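Local coordinates for protein geranyltranstransferase (Stenotrophomonas maltophilia, PDB 7LBJ) that probably condenses isoprenoid diphosphates into longer prenyl diphosphates, with magnesium as cofactor, as a member of the FPP/GGPP synthase family, at residues 216-221 / 268-273. Numbering follows the deposited sequence.
Sequences ADALGL and HELAAR
Ala218 and Leu221 pack against Leu270 and Arg273 in an apolar helix-helix contact towards the outside of the all-alpha prenyl synthase fold, its centre about 15 Å from the centre of the chain. It illustrates a small residue facing a large one where two backbones come nearest: the CA atoms of Ala218 and Leu270 are 6.0 Å apart, while the segments run roughly antiparallel, at 151°, with axes at an ordinary helix-packing distance of 9.4 Å. Leu270 supplies the bulk, one branch for each partner. Its CD2 touches both CB and the carbonyl oxygen of Ala218, while its CD1 rests 3.9 Å from Leu221 CG, the two leucine side chains crossing at about a right angle. On the more exposed side, Arg273 CD and, obliquely, its guanidinium NH1 come against Ala218 CB, each at 4.1 Å. The arginine chain bends at chi3 (-62°), bringing the guanidinium back over Leu270, whose CD2 lies beneath one face near the rim. Glu269, one turn earlier, then grips that group side-on: NE donates to OE2 at 2.9 Å, almost straight and in plane, and NH2 to OE1 at 2.8 Å. Two bonds from neighbouring nitrogens should limit the rotation of the guanidinium. Behind the pair, helix 176-201 packs on Ala216 and Leu219 of helix 206-233, and helix 286-297 reaches both Leu219 and Ala271, bridging the two helices.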
loop_
_atom_site.group_PDB
_atom_site.type_symbol
_atom_site.label_atom_id
_atom_site.label_comp_id
_atom_site.label_asym_id
_atom_site.label_seq_id
_atom_site.Cartn_x
_atom_site.Cartn_y
_atom_site.Cartn_z
ATOM N N ALA A 216 -3.901 20.930 -12.167
ATOM C CA ALA A 216 -3.369 19.571 -12.182
ATOM C C ALA A 216 -4.340 18.611 -12.858
ATOM O O ALA A 216 -3.920 17.623 -13.479
ATOM C CB ALA A 216 -3.077 19.105 -10.745
ATOM N N ASP A 217 -5.637 18.862 -12.707
ATOM C CA ASP A 217 -6.647 18.060 -13.393
ATOM C C ASP A 217 -6.449 18.153 -14.904
ATOM O O ASP A 217 -6.391 17.135 -15.604
ATOM C CB ASP A 217 -8.034 18.559 -12.984
ATOM C CG ASP A 217 -9.160 17.611 -13.378
ATOM O OD1 ASP A 217 -8.914 16.409 -13.578
ATOM O OD2 ASP A 217 -10.316 18.080 -13.480
ATOM N N ALA A 218 -6.325 19.377 -15.422
ATOM C CA ALA A 218 -6.090 19.546 -16.860
ATOM C C ALA A 218 -4.774 18.912 -17.293
ATOM O O ALA A 218 -4.700 18.308 -18.375
ATOM C CB ALA A 218 -6.120 21.030 -17.239
ATOM N N LEU A 219 -3.716 19.038 -16.470
ATOM C CA LEU A 219 -2.419 18.488 -16.856
ATOM C C LEU A 219 -2.464 16.969 -17.007
ATOM O O LEU A 219 -1.866 16.411 -17.944
ATOM C CB LEU A 219 -1.341 18.889 -15.836
ATOM C CG LEU A 219 0.106 18.580 -16.220
ATOM C CD1 LEU A 219 1.010 19.661 -15.669
ATOM C CD2 LEU A 219 0.531 17.239 -15.666
ATOM N N GLY A 220 -3.132 16.279 -16.078
ATOM C CA GLY A 220 -3.175 14.835 -16.151
ATOM C C GLY A 220 -3.862 14.346 -17.412
ATOM O O GLY A 220 -3.424 13.371 -18.031
ATOM N N LEU A 221 -4.943 15.016 -17.811
ATOM C CA LEU A 221 -5.589 14.662 -19.077
ATOM C C LEU A 221 -4.708 15.043 -20.266
ATOM O O LEU A 221 -4.537 14.244 -21.196
ATOM C CB LEU A 221 -6.960 15.330 -19.188
ATOM C CG LEU A 221 -7.760 15.015 -20.460
ATOM C CD1 LEU A 221 -7.944 13.514 -20.611
ATOM C CD2 LEU A 221 -9.160 15.721 -20.487
ATOM N N HIS A 268 -4.681 21.290 -27.506
ATOM C CA HIS A 268 -4.399 22.719 -27.587
ATOM C C HIS A 268 -5.209 23.503 -26.564
ATOM O O HIS A 268 -4.692 24.442 -25.942
ATOM C CB HIS A 268 -4.696 23.226 -28.991
ATOM C CG HIS A 268 -4.268 24.640 -29.216
ATOM N ND1 HIS A 268 -5.148 25.702 -29.174
ATOM C CD2 HIS A 268 -3.048 25.170 -29.476
ATOM C CE1 HIS A 268 -4.489 26.824 -29.409
ATOM N NE2 HIS A 268 -3.214 26.529 -29.595
ATOM N N GLU A 269 -6.483 23.131 -26.377
ATOM C CA GLU A 269 -7.309 23.802 -25.373
ATOM C C GLU A 269 -6.789 23.543 -23.971
ATOM O O GLU A 269 -6.778 24.456 -23.133
ATOM C CB GLU A 269 -8.772 23.356 -25.481
ATOM C CG GLU A 269 -9.720 24.085 -24.494
ATOM C CD GLU A 269 -9.801 23.472 -23.078
ATOM O OE1 GLU A 269 -9.763 22.223 -22.931
ATOM O OE2 GLU A 269 -9.931 24.265 -22.108
ATOM N N LEU A 270 -6.396 22.296 -23.679
ATOM C CA LEU A 270 -5.856 21.991 -22.356
ATOM C C LEU A 270 -4.572 22.769 -22.088
ATOM O O LEU A 270 -4.351 23.251 -20.968
ATOM C CB LEU A 270 -5.616 20.479 -22.216
ATOM C CG LEU A 270 -6.877 19.597 -22.078
ATOM C CD1 LEU A 270 -6.576 18.131 -22.420
ATOM C CD2 LEU A 270 -7.519 19.669 -20.682
ATOM N N ALA A 271 -3.714 22.914 -23.107
ATOM C CA ALA A 271 -2.515 23.730 -22.963
ATOM C C ALA A 271 -2.862 25.170 -22.601
ATOM O O ALA A 271 -2.291 25.747 -21.665
ATOM C CB ALA A 271 -1.695 23.685 -24.262
ATOM N N ALA A 272 -3.772 25.784 -23.362
ATOM C CA ALA A 272 -4.165 27.149 -23.057
ATOM C C ALA A 272 -4.811 27.238 -21.681
ATOM O O ALA A 272 -4.557 28.184 -20.925
ATOM C CB ALA A 272 -5.115 27.673 -24.131
ATOM N N ARG A 273 -5.641 26.252 -21.332
ATOM C CA ARG A 273 -6.318 26.280 -20.043
ATOM C C ARG A 273 -5.310 26.271 -18.898
ATOM O O ARG A 273 -5.416 27.060 -17.955
ATOM C CB ARG A 273 -7.266 25.084 -19.920
ATOM C CG ARG A 273 -8.255 25.241 -18.774
ATOM C CD ARG A 273 -8.779 23.882 -18.348
ATOM N NE ARG A 273 -9.496 23.220 -19.437
ATOM C CZ ARG A 273 -10.095 22.042 -19.319
ATOM N NH1 ARG A 273 -10.117 21.387 -18.157
ATOM N NH2 ARG A 273 -10.680 21.504 -20.386
#